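Local coordinates for protein Fc fragment of IgE receptor II (Bos taurus, PDB 6PWS) that binds mannose-type sugars through calcium in its C-type carbohydrate-recognition domain and probably serves as a low-affinity receptor for IgE, at residues Ala33-Ser46 and Glu122-Cys134. Sequence-based numbering, arbitrary orientation. Where two conformers were deposited one is given.
Sequences ARYACENLHGRLVS and ELHGWVCDRLATC
The disulfide from Cys37 to Cys128 (SG to SG 2.1 Å, chi3 -82°) ties helix 33-39 to strand 125-131, the covalent link between first helix and last strand of the C-type lectin fold. Beside it the broad indole of Trp126 fills the angle between helix and strand. The small Ala36 lets the helix come close, its CB lying over the six-membered ring in a CH-pi contact, 4.1 Å from the centroid, while Leu40 CD1 reaches the ring's edge and Cys37 SG approaches CE3 obliquely. Trp126 NE1 donates to Gly26 O.

The helix ends in a Schellman motif, with His41 at positive phi and Gly42 N hydrogen-bonded to Cys37 O; a beta carbon on Gly42 would run into Asp129 O. This turn presents His41 O to Arg130, whose chain bends at chi3 (55°) so that NH1 donates a hydrogen bond to His41 O (2.8 Å), the oxygen lying in the guanidinium plane. Arg43 then pairs with Asp129 through two antiparallel backbone bonds, and Val45 N continues to Val127 O, where the two branched valines lie side by side.

Asp129 suits its buried site because its carboxylate has several donors: OD2 accepts a hydrogen bond from Ser46 N, which lies out of the carboxylate plane, and pairs with Lys19 in a salt bridge, which would probably stabilise the negative charge. A water donates to Asp129 OD1 (2.8 Å) and Leu44 O while accepting from Ser46 OG, itself also hydrogen-bonded to Asp82 N.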
ATOM      1  N   ALA A  33      -9.405  -1.571   4.615  1.00  6.33           N
ATOM      2  CA  ALA A  33      -8.777  -1.635   3.301  1.00  6.36           C
ATOM      3  C   ALA A  33      -8.169  -3.013   3.052  1.00  6.00           C
ATOM      4  O   ALA A  33      -8.242  -3.532   1.930  1.00  6.51           O
ATOM      5  CB  ALA A  33      -7.740  -0.515   3.166  1.00  6.49           C
ATOM      6  N   ARG A  34      -7.590  -3.638   4.086  1.00  5.95           N
ATOM      7  CA  ARG A  34      -7.093  -5.005   3.941  1.00  6.36           C
ATOM      8  C   ARG A  34      -8.196  -5.900   3.391  1.00  6.70           C
ATOM      9  O   ARG A  34      -8.008  -6.629   2.410  1.00  7.03           O
ATOM     10  CB  ARG A  34      -6.600  -5.556   5.284  1.00  7.18           C
ATOM     11  CG  ARG A  34      -6.222  -7.039   5.192  1.00  8.76           C
ATOM     12  CD  ARG A  34      -6.362  -7.777   6.460  1.00 10.52           C
ATOM     13  NE  ARG A  34      -6.121  -9.196   6.239  1.00  9.94           N
ATOM     14  CZ  ARG A  34      -5.865 -10.038   7.220  1.00  8.96           C
ATOM     15  NH1 ARG A  34      -5.844  -9.608   8.468  1.00 10.41           N
ATOM     16  NH2 ARG A  34      -5.614 -11.307   6.979  1.00  8.67           N
ATOM     17  N   TYR A  35      -9.360  -5.864   4.042  1.00  6.73           N
ATOM     18  CA  TYR A  35     -10.443  -6.753   3.645  1.00  7.41           C
ATOM     19  C   TYR A  35     -11.105  -6.310   2.350  1.00  7.58           C
ATOM     20  O   TYR A  35     -11.615  -7.156   1.611  1.00  8.68           O
ATOM     21  CB  TYR A  35     -11.435  -6.921   4.797  1.00  8.01           C
ATOM     22  CG  TYR A  35     -10.844  -7.803   5.878  1.00  8.48           C
ATOM     23  CD1 TYR A  35     -10.583  -9.150   5.634  1.00  9.27           C
ATOM     24  CD2 TYR A  35     -10.501  -7.293   7.117  1.00  9.28           C
ATOM     25  CE1 TYR A  35     -10.015  -9.962   6.602  1.00  9.84           C
ATOM     26  CE2 TYR A  35      -9.930  -8.097   8.088  1.00 10.15           C
ATOM     27  CZ  TYR A  35      -9.684  -9.426   7.826  1.00 10.34           C
ATOM     28  OH  TYR A  35      -9.118 -10.218   8.801  1.00 11.10           O
ATOM     29  N   ALA A  36     -11.092  -5.014   2.040  1.00  7.33           N
ATOM     30  CA  ALA A  36     -11.616  -4.568   0.753  1.00  7.84           C
ATOM     31  C   ALA A  36     -10.787  -5.141  -0.387  1.00  7.31           C
ATOM     32  O   ALA A  36     -11.331  -5.581  -1.408  1.00  8.28           O
ATOM     33  CB  ALA A  36     -11.641  -3.039   0.692  1.00  8.31           C
ATOM     34  N   CYS A  37      -9.460  -5.159  -0.230  1.00  6.56           N
ATOM     35  CA  CYS A  37      -8.617  -5.778  -1.244  1.00  6.57           C
ATOM     36  C   CYS A  37      -8.879  -7.278  -1.345  1.00  6.95           C
ATOM     37  O   CYS A  37      -8.970  -7.822  -2.450  1.00  7.41           O
ATOM     38  CB  CYS A  37      -7.138  -5.518  -0.964  1.00  6.00           C
ATOM     39  SG  CYS A  37      -6.618  -3.794  -1.216  1.00  5.88           S
ATOM     40  N   GLU A  38      -9.015  -7.960  -0.202  1.00  7.49           N
ATOM     41  CA  GLU A  38      -9.287  -9.398  -0.236  1.00  8.31           C
ATOM     42  C   GLU A  38     -10.633  -9.704  -0.879  1.00  8.99           C
ATOM     43  O   GLU A  38     -10.778 -10.736  -1.541  1.00  9.96           O
ATOM     44  CB  GLU A  38      -9.212  -9.996   1.169  1.00  8.52           C
ATOM     45  CG  GLU A  38      -7.798 -10.017   1.710  1.00  8.99           C
ATOM     46  CD  GLU A  38      -7.700 -10.610   3.097  1.00  8.96           C
ATOM     47  OE1 GLU A  38      -8.719 -11.122   3.608  1.00  9.75           O
ATOM     48  OE2 GLU A  38      -6.597 -10.578   3.684  1.00  9.59           O
ATOM     49  N   ASN A  39     -11.628  -8.836  -0.693  1.00  9.56           N
ATOM     50  CA  ASN A  39     -12.926  -9.040  -1.332  1.00 10.87           C
ATOM     51  C   ASN A  39     -12.814  -9.017  -2.847  1.00 11.53           C
ATOM     52  O   ASN A  39     -13.627  -9.643  -3.543  1.00 12.49           O
ATOM     53  CB  ASN A  39     -13.884  -7.952  -0.854  1.00 12.41           C
ATOM     54  CG  ASN A  39     -15.224  -8.043  -1.505  1.00 15.04           C
ATOM     55  OD1 ASN A  39     -15.963  -9.001  -1.289  1.00 16.30           O
ATOM     56  ND2 ASN A  39     -15.565  -7.034  -2.305  1.00 15.97           N
ATOM     57  N   LEU A  40     -11.823  -8.292  -3.364  1.00 11.88           N
ATOM     58  CA  LEU A  40     -11.505  -8.220  -4.782  1.00 13.18           C
ATOM     59  C   LEU A  40     -10.434  -9.227  -5.180  1.00 13.60           C
ATOM     60  O   LEU A  40      -9.912  -9.154  -6.297  1.00 14.76           O
ATOM     61  CB  LEU A  40     -11.075  -6.798  -5.154  1.00 14.24           C
ATOM     62  CG  LEU A  40     -12.088  -5.705  -4.799  1.00 15.43           C
ATOM     63  CD1 LEU A  40     -11.487  -4.324  -5.002  1.00 16.34           C
ATOM     64  CD2 LEU A  40     -13.357  -5.869  -5.619  1.00 16.21           C
ATOM     65  N   HIS A  41     -10.107 -10.155  -4.278  1.00 13.05           N
ATOM     66  CA  HIS A  41      -9.148 -11.248  -4.489  0.52 13.00           C
ATOM     67  C   HIS A  41      -7.735 -10.742  -4.747  1.00 11.73           C
ATOM     68  O   HIS A  41      -6.960 -11.325  -5.513  1.00 13.13           O
ATOM     69  CB  HIS A  41      -9.605 -12.270  -5.521  0.52 13.95           C
ATOM     70  CG  HIS A  41     -10.637 -13.212  -4.989  0.52 13.90           C
ATOM     71  ND1 HIS A  41     -11.826 -13.436  -5.639  0.52 14.17           N
ATOM     72  CD2 HIS A  41     -10.676 -13.962  -3.860  0.52 13.94           C
ATOM     73  CE1 HIS A  41     -12.554 -14.291  -4.940  0.52 14.12           C
ATOM     74  NE2 HIS A  41     -11.879 -14.625  -3.856  0.52 14.32           N
ATOM     75  N   GLY A  42      -7.374  -9.679  -4.035  1.00  8.84           N
ATOM     76  CA  GLY A  42      -6.008  -9.208  -3.965  1.00  7.12           C
ATOM     77  C   GLY A  42      -5.610  -8.928  -2.529  1.00  6.61           C
ATOM     78  O   GLY A  42      -6.289  -9.359  -1.591  1.00  8.07           O
ATOM     79  N   ARG A  43      -4.504  -8.202  -2.353  1.00  5.71           N
ATOM     80  CA  ARG A  43      -4.058  -7.762  -1.040  1.00  5.46           C
ATOM     81  C   ARG A  43      -3.581  -6.321  -1.167  1.00  4.79           C
ATOM     82  O   ARG A  43      -3.199  -5.873  -2.249  1.00  5.18           O
ATOM     83  CB  ARG A  43      -2.892  -8.609  -0.501  1.00  5.37           C
ATOM     84  CG  ARG A  43      -3.174 -10.099  -0.311  1.00  5.95           C
ATOM     85  CD  ARG A  43      -2.142 -10.704   0.621  1.00  5.87           C
ATOM     86  NE  ARG A  43      -2.250 -12.151   0.769  1.00  6.01           N
ATOM     87  CZ  ARG A  43      -1.626 -13.042   0.005  1.00  6.23           C
ATOM     88  NH1 ARG A  43      -0.834 -12.653  -0.990  1.00  6.88           N
ATOM     89  NH2 ARG A  43      -1.799 -14.333   0.246  1.00  6.05           N
ATOM     90  N   LEU A  44      -3.554  -5.592  -0.054  1.00  4.75           N
ATOM     91  CA  LEU A  44      -2.931  -4.271  -0.068  1.00  4.24           C
ATOM     92  C   LEU A  44      -1.526  -4.384  -0.654  1.00  4.49           C
ATOM     93  O   LEU A  44      -0.789  -5.345  -0.391  1.00  4.94           O
ATOM     94  CB  LEU A  44      -2.890  -3.695   1.349  1.00  4.53           C
ATOM     95  CG  LEU A  44      -4.215  -3.118   1.871  1.00  4.78           C
ATOM     96  CD1 LEU A  44      -4.126  -2.917   3.385  1.00  5.52           C
ATOM     97  CD2 LEU A  44      -4.538  -1.801   1.173  1.00  5.40           C
ATOM     98  N   VAL A  45      -1.156  -3.359  -1.436  1.00  4.27           N
ATOM     99  CA  VAL A  45       0.005  -3.427  -2.320  1.00  4.25           C
ATOM    100  C   VAL A  45       1.319  -3.570  -1.562  1.00  3.88           C
ATOM    101  O   VAL A  45       1.554  -2.938  -0.520  1.00  4.32           O
ATOM    102  CB  VAL A  45       0.026  -2.189  -3.248  1.00  4.40           C
ATOM    103  CG1 VAL A  45       0.218  -0.883  -2.464  1.00  4.32           C
ATOM    104  CG2 VAL A  45       1.082  -2.296  -4.340  1.00  4.84           C
ATOM    105  N   SER A  46       2.216  -4.366  -2.150  1.00  4.04           N
ATOM    106  CA  SER A  46       3.586  -4.516  -1.680  1.00  4.17           C
ATOM    107  C   SER A  46       4.546  -3.980  -2.742  1.00  4.23           C
ATOM    108  O   SER A  46       4.345  -4.217  -3.934  1.00  5.81           O
ATOM    109  CB  SER A  46       3.902  -5.990  -1.409  1.00  4.61           C
ATOM    110  OG  SER A  46       3.011  -6.577  -0.472  1.00  5.07           O
ATOM    111  N   GLU A 122      -9.133   7.259   8.505  1.00  8.52           N
ATOM    112  CA  GLU A 122     -10.046   6.920   7.412  1.00  8.75           C
ATOM    113  C   GLU A 122      -9.624   7.562   6.089  1.00  8.75           C
ATOM    114  O   GLU A 122     -10.197   8.549   5.614  1.00 11.10           O
ATOM    115  CB  GLU A 122     -11.470   7.299   7.790  1.00 10.82           C
ATOM    116  CG  GLU A 122     -12.003   6.401   8.878  1.00 14.35           C
ATOM    117  CD  GLU A 122     -13.442   6.648   9.223  1.00 18.58           C
ATOM    118  OE1 GLU A 122     -13.987   7.701   8.829  1.00 20.36           O
ATOM    119  OE2 GLU A 122     -14.024   5.778   9.901  1.00 20.11           O
ATOM    120  N   LEU A 123      -8.648   6.931   5.440  1.00  5.65           N
ATOM    121  CA  LEU A 123      -8.114   7.466   4.198  1.00  5.41           C
ATOM    122  C   LEU A 123      -9.063   7.197   3.037  1.00  5.41           C
ATOM    123  O   LEU A 123      -9.789   6.203   3.010  1.00  6.72           O
ATOM    124  CB  LEU A 123      -6.743   6.863   3.882  1.00  5.62           C
ATOM    125  CG  LEU A 123      -5.665   7.089   4.930  1.00  6.25           C
ATOM    126  CD1 LEU A 123      -4.346   6.478   4.463  1.00  5.91           C
ATOM    127  CD2 LEU A 123      -5.490   8.558   5.240  1.00  8.05           C
ATOM    128  N   HIS A 124      -9.002   8.080   2.041  1.00  5.35           N
ATOM    129  CA  HIS A 124      -9.899   8.023   0.892  1.00  5.88           C
ATOM    130  C   HIS A 124      -9.384   7.150  -0.231  1.00  5.59           C
ATOM    131  O   HIS A 124     -10.117   6.909  -1.196  1.00  6.78           O
ATOM    132  CB  HIS A 124     -10.121   9.434   0.339  1.00  7.60           C
ATOM    133  CG  HIS A 124     -10.720  10.345   1.339  1.00  9.41           C
ATOM    134  ND1 HIS A 124     -12.068  10.344   1.621  1.00 10.67           N
ATOM    135  CD2 HIS A 124     -10.151  11.221   2.197  1.00 10.57           C
ATOM    136  CE1 HIS A 124     -12.309  11.214   2.585  1.00 11.15           C
ATOM    137  NE2 HIS A 124     -11.162  11.756   2.954  1.00 11.68           N
ATOM    138  N   GLY A 125      -8.136   6.701  -0.140  1.00  5.40           N
ATOM    139  CA  GLY A 125      -7.567   5.822  -1.131  1.00  5.19           C
ATOM    140  C   GLY A 125      -6.891   4.630  -0.484  1.00  4.66           C
ATOM    141  O   GLY A 125      -6.500   4.652   0.684  1.00  4.50           O
ATOM    142  N   TRP A 126      -6.733   3.592  -1.292  1.00  4.59           N
ATOM    143  CA  TRP A 126      -6.081   2.361  -0.854  1.00  4.92           C
ATOM    144  C   TRP A 126      -5.721   1.623  -2.136  1.00  5.37           C
ATOM    145  O   TRP A 126      -6.445   1.745  -3.130  1.00  7.62           O
ATOM    146  CB  TRP A 126      -6.977   1.540   0.115  1.00  5.83           C
ATOM    147  CG  TRP A 126      -8.470   1.635  -0.185  1.00  6.32           C
ATOM    148  CD1 TRP A 126      -9.327   2.639   0.206  1.00  6.18           C
ATOM    149  CD2 TRP A 126      -9.255   0.723  -0.966  1.00  6.49           C
ATOM    150  NE1 TRP A 126     -10.578   2.415  -0.309  1.00  6.97           N
ATOM    151  CE2 TRP A 126     -10.562   1.240  -1.016  1.00  6.73           C
ATOM    152  CE3 TRP A 126      -8.979  -0.489  -1.619  1.00  7.06           C
ATOM    153  CZ2 TRP A 126     -11.584   0.601  -1.699  1.00  7.86           C
ATOM    154  CZ3 TRP A 126      -9.998  -1.121  -2.294  1.00  7.88           C
ATOM    155  CH2 TRP A 126     -11.284  -0.580  -2.326  1.00  8.25           C
ATOM    156  N   VAL A 127      -4.582   0.936  -2.150  1.00  4.51           N
ATOM    157  CA  VAL A 127      -4.097   0.298  -3.369  1.00  4.46           C
ATOM    158  C   VAL A 127      -3.906  -1.185  -3.098  1.00  4.58           C
ATOM    159  O   VAL A 127      -3.263  -1.554  -2.113  1.00  4.72           O
ATOM    160  CB  VAL A 127      -2.780   0.932  -3.863  1.00  5.25           C
ATOM    161  CG1 VAL A 127      -2.342   0.290  -5.163  1.00  5.99           C
ATOM    162  CG2 VAL A 127      -2.928   2.450  -4.015  1.00  6.15           C
ATOM    163  N   CYS A 128      -4.454  -2.025  -3.981  1.00  4.70           N
ATOM    164  CA  CYS A 128      -4.291  -3.465  -3.915  1.00  5.17           C
ATOM    165  C   CYS A 128      -3.405  -3.945  -5.057  1.00  5.00           C
ATOM    166  O   CYS A 128      -3.311  -3.297  -6.109  1.00  5.60           O
ATOM    167  CB  CYS A 128      -5.628  -4.211  -4.062  1.00  5.55           C
ATOM    168  SG  CYS A 128      -7.053  -3.506  -3.203  1.00  6.04           S
ATOM    169  N   ASP A 129      -2.824  -5.133  -4.883  1.00  5.29           N
ATOM    170  CA  ASP A 129      -2.147  -5.800  -5.984  1.00  5.41           C
ATOM    171  C   ASP A 129      -2.504  -7.281  -6.038  1.00  5.89           C
ATOM    172  O   ASP A 129      -3.107  -7.859  -5.122  1.00  6.27           O
ATOM    173  CB  ASP A 129      -0.622  -5.539  -6.021  1.00  5.55           C
ATOM    174  CG  ASP A 129       0.166  -6.184  -4.881  1.00  5.81           C
ATOM    175  OD1 ASP A 129      -0.296  -7.184  -4.310  1.00  7.10           O
ATOM    176  OD2 ASP A 129       1.276  -5.664  -4.588  1.00  6.22           O
ATOM    177  N   ARG A 130      -2.145  -7.854  -7.186  1.00  6.99           N
ATOM    178  CA  ARG A 130      -2.265  -9.255  -7.532  1.00  8.06           C
ATOM    179  C   ARG A 130      -1.179  -9.542  -8.558  1.00  8.78           C
ATOM    180  O   ARG A 130      -0.681  -8.635  -9.233  1.00  9.43           O
ATOM    181  CB  ARG A 130      -3.578  -9.556  -8.259  1.00  9.90           C
ATOM    182  CG  ARG A 130      -4.773  -9.778  -7.382  1.00 11.20           C
ATOM    183  CD  ARG A 130      -6.056  -9.887  -8.210  1.00 12.20           C
ATOM    184  NE  ARG A 130      -6.018 -10.911  -9.258  1.00 13.07           N
ATOM    185  CZ  ARG A 130      -6.393 -12.183  -9.109  1.00 13.81           C
ATOM    186  NH1 ARG A 130      -6.826 -12.633  -7.937  1.00 14.05           N
ATOM    187  NH2 ARG A 130      -6.332 -13.017 -10.144  1.00 14.35           N
ATOM    188  N   LEU A 131      -0.824 -10.811  -8.708  1.00  9.92           N
ATOM    189  CA  LEU A 131       0.021 -11.197  -9.826  0.78 10.71           C
ATOM    190  C   LEU A 131      -0.806 -11.217 -11.106  1.00 11.09           C
ATOM    191  O   LEU A 131      -1.976 -11.608 -11.105  1.00 12.00           O
ATOM    192  CB  LEU A 131       0.613 -12.585  -9.600  0.78 11.62           C
ATOM    193  CG  LEU A 131       1.412 -12.741  -8.308  0.78 12.57           C
ATOM    194  CD1 LEU A 131       1.962 -14.158  -8.203  0.78 13.38           C
ATOM    195  CD2 LEU A 131       2.526 -11.713  -8.216  0.78 13.71           C
ATOM    196  N   ALA A 132      -0.202 -10.781 -12.202  1.00 11.37           N
ATOM    197  CA  ALA A 132      -0.882 -10.871 -13.484  1.00 12.04           C
ATOM    198  C   ALA A 132      -0.987 -12.335 -13.904  1.00 12.65           C
ATOM    199  O   ALA A 132      -0.139 -13.166 -13.563  1.00 12.75           O
ATOM    200  CB  ALA A 132      -0.120 -10.076 -14.536  1.00 12.55           C
ATOM    201  N   THR A 133      -2.055 -12.649 -14.630  1.00 13.70           N
ATOM    202  CA  THR A 133      -2.308 -13.987 -15.140  1.00 15.02           C
ATOM    203  C   THR A 133      -2.076 -13.996 -16.648  1.00 15.51           C
ATOM    204  O   THR A 133      -1.728 -12.977 -17.256  1.00 16.11           O
ATOM    205  CB  THR A 133      -3.726 -14.435 -14.775  1.00 16.21           C
ATOM    206  OG1 THR A 133      -4.679 -13.519 -15.328  1.00 16.63           O
ATOM    207  CG2 THR A 133      -3.898 -14.489 -13.262  1.00 16.85           C
ATOM    208  N   CYS A 134      -2.277 -15.157 -17.259  1.00 16.05           N
ATOM    209  CA  CYS A 134      -1.918 -15.326 -18.662  1.00 17.50           C
ATOM    210  C   CYS A 134      -3.119 -15.243 -19.599  1.00 19.02           C
ATOM    211  O   CYS A 134      -4.271 -15.432 -19.202  1.00 19.61           O
ATOM    212  CB  CYS A 134      -1.173 -16.648 -18.852  1.00 18.16           C
ATOM    213  SG  CYS A 134       0.211 -16.841 -17.695  1.00 19.18           S
ATOM    214  OXT CYS A 134      -2.956 -14.966 -20.788  1.00 19.96           O
TER
HETATM  215  O   HOH W   1       0.612  -7.341  -1.710  1.00  5.63           O